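Local coordinates for ESX-1 secretion system protein EccA1 (Mycobacterium tuberculosis, PDB 4F3V) that probably hydrolyses ATP, as the full-length protein, to power export of ESX-1 virulence factors; this chain is its N-terminal tetratricopeptide-repeat domain, at residues A[12-17]-A[27-32]. Sequence-based numbering, arbitrary orientation.
Sequences ESAVSM and DLFTEI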
loop_
_atom_site.group_PDB
_atom_site.type_symbol
_atom_site.label_atom_id
_atom_site.label_comp_id
_atom_site.label_asym_id
_atom_site.label_seq_id
_atom_site.Cartn_x
_atom_site.Cartn_y
_atom_site.Cartn_z
ATOM N N GLU A 12 27.805 -1.924 -9.041
ATOM C CA GLU A 12 27.985 -0.976 -10.104
ATOM C C GLU A 12 27.550 -1.587 -11.455
ATOM O O GLU A 12 26.801 -0.975 -12.222
ATOM C CB GLU A 12 29.433 -0.584 -10.091
ATOM C CG GLU A 12 29.842 0.388 -11.132
ATOM C CD GLU A 12 31.252 0.772 -10.919
ATOM O OE1 GLU A 12 32.047 -0.048 -10.383
ATOM O OE2 GLU A 12 31.538 1.906 -11.262
ATOM N N SER A 13 27.967 -2.824 -11.709
ATOM C CA SER A 13 27.590 -3.500 -12.941
ATOM C C SER A 13 26.087 -3.689 -12.984
ATOM O O SER A 13 25.479 -3.486 -14.036
ATOM C CB SER A 13 28.308 -4.858 -13.080
ATOM O OG SER A 13 29.700 -4.640 -13.278
ATOM N N ALA A 14 25.488 -4.087 -11.862
ATOM C CA ALA A 14 24.046 -4.339 -11.839
ATOM C C ALA A 14 23.283 -3.067 -12.223
ATOM O O ALA A 14 22.338 -3.117 -12.987
ATOM C CB ALA A 14 23.573 -4.870 -10.477
ATOM N N VAL A 15 23.692 -1.927 -11.687
ATOM C CA VAL A 15 23.007 -0.691 -11.984
ATOM C C VAL A 15 23.201 -0.301 -13.440
ATOM O O VAL A 15 22.267 0.151 -14.072
ATOM C CB VAL A 15 23.435 0.448 -11.041
ATOM C CG1 VAL A 15 22.770 1.765 -11.463
ATOM C CG2 VAL A 15 23.056 0.063 -9.596
ATOM N N SER A 16 24.393 -0.486 -13.974
ATOM C CA SER A 16 24.654 -0.167 -15.389
ATOM C C SER A 16 23.831 -1.045 -16.329
ATOM O O SER A 16 23.500 -0.639 -17.416
ATOM C CB SER A 16 26.121 -0.371 -15.724
ATOM O OG SER A 16 26.896 0.648 -15.123
ATOM N N MET A 17 23.547 -2.264 -15.894
ATOM C CA MET A 17 22.858 -3.249 -16.711
ATOM C C MET A 17 21.334 -3.005 -16.716
ATOM O O MET A 17 20.638 -3.575 -17.549
ATOM C CB MET A 17 23.181 -4.635 -16.145
ATOM C CG MET A 17 22.450 -5.803 -16.767
ATOM S SD MET A 17 23.314 -6.252 -18.261
ATOM C CE MET A 17 24.852 -6.633 -17.389
ATOM N N ASP A 27 20.435 -11.044 -11.463
ATOM C CA ASP A 27 21.424 -12.089 -11.191
ATOM C C ASP A 27 22.532 -11.477 -10.349
ATOM O O ASP A 27 23.000 -12.106 -9.413
ATOM C CB ASP A 27 22.073 -12.640 -12.467
ATOM C CG ASP A 27 21.149 -13.526 -13.291
ATOM O OD1 ASP A 27 20.195 -14.123 -12.732
ATOM O OD2 ASP A 27 21.411 -13.631 -14.515
ATOM N N LEU A 28 22.928 -10.246 -10.681
ATOM C CA LEU A 28 24.042 -9.594 -10.002
ATOM C C LEU A 28 23.657 -9.126 -8.611
ATOM O O LEU A 28 24.429 -9.308 -7.671
ATOM C CB LEU A 28 24.586 -8.424 -10.827
ATOM C CG LEU A 28 25.262 -8.769 -12.155
ATOM C CD1 LEU A 28 25.610 -7.513 -12.915
ATOM C CD2 LEU A 28 26.511 -9.607 -11.935
ATOM N N PHE A 29 22.500 -8.477 -8.467
ATOM C CA PHE A 29 22.025 -8.086 -7.136
ATOM C C PHE A 29 21.852 -9.335 -6.244
ATOM O O PHE A 29 22.147 -9.305 -5.052
ATOM C CB PHE A 29 20.700 -7.326 -7.208
ATOM C CG PHE A 29 20.788 -5.956 -7.814
ATOM C CD1 PHE A 29 21.656 -4.990 -7.300
ATOM C CD2 PHE A 29 19.972 -5.599 -8.846
ATOM C CE1 PHE A 29 21.697 -3.709 -7.823
ATOM C CE2 PHE A 29 20.004 -4.323 -9.378
ATOM C CZ PHE A 29 20.871 -3.367 -8.872
ATOM N N THR A 30 21.421 -10.444 -6.834
ATOM C CA THR A 30 21.218 -11.676 -6.094
ATOM C C THR A 30 22.551 -12.291 -5.676
ATOM O O THR A 30 22.668 -12.823 -4.579
ATOM C CB THR A 30 20.379 -12.664 -6.927
ATOM O OG1 THR A 30 19.099 -12.069 -7.156
ATOM C CG2 THR A 30 20.209 -14.010 -6.220
ATOM N N GLU A 31 23.548 -12.209 -6.547
ATOM C CA GLU A 31 24.876 -12.643 -6.199
ATOM C C GLU A 31 25.390 -11.864 -4.970
ATOM O O GLU A 31 25.993 -12.459 -4.079
ATOM C CB GLU A 31 25.811 -12.428 -7.377
ATOM C CG GLU A 31 27.225 -12.931 -7.187
ATOM C CD GLU A 31 27.350 -14.426 -7.281
ATOM O OE1 GLU A 31 26.354 -15.126 -7.508
ATOM O OE2 GLU A 31 28.472 -14.910 -7.126
ATOM N N ILE A 32 25.122 -10.559 -4.913
ATOM C CA ILE A 32 25.522 -9.754 -3.736
ATOM C C ILE A 32 24.836 -10.245 -2.462
ATOM O O ILE A 32 25.514 -10.550 -1.459
ATOM C CB ILE A 32 25.270 -8.252 -3.933
ATOM C CG1 ILE A 32 26.122 -7.727 -5.103
ATOM C CG2 ILE A 32 25.529 -7.487 -2.624
ATOM C CD1 ILE A 32 25.613 -6.436 -5.676
#
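Apolar contacts alone join helix segments 12-17 and 27-32; no hydrogen bond crosses between them. The axes run nearly antiparallel, at 158°, and approach to 8.9 Å, a spacing consistent with the small side chain of Ala14 at the closest backbone approach: its CA lies 5.6 Å from that of Leu28, and its CB meets Leu28 CB at 3.7 Å.

In a CH-pi contact, the methyl CB of Ala14 sits 3.5 Å from the centroid of the Phe29 ring, only 14° off the ring normal, so it rests over the middle of one face; its distances to all six ring carbons fall within a narrow range. The bond from CA to CB of Phe29 does not point straight at segment 12-17; with CG anti to the carbonyl carbon (chi1 -69°), the ring is carried across to it. Val15 reaches the same ring differently, its CG2 lying near the ring plane, 4.1 Å from CZ at the edge.

Aliphatic packing continues on the other flank of Ala14. Leu28, with CG likewise anti to its carbonyl carbon, brings CD1 to 3.6 Å from Ala14 N, against the backbone, and to 3.8 Å from Ser13 CB. The hydroxyl of Ser13 instead bonds back to Ser9 O within its own helix.

Polar links flank this apolar seam: Ser25 OG bonds to Ala14 O near the turn, and Glu31 forms a salt bridge with Arg6. The Phe29 side chain also touches Arg46 of helix 40-48. Two successive helices packed antiparallel across a short connection form a helical hairpin, the kind of unit from which tetratricopeptide-repeat domains are built.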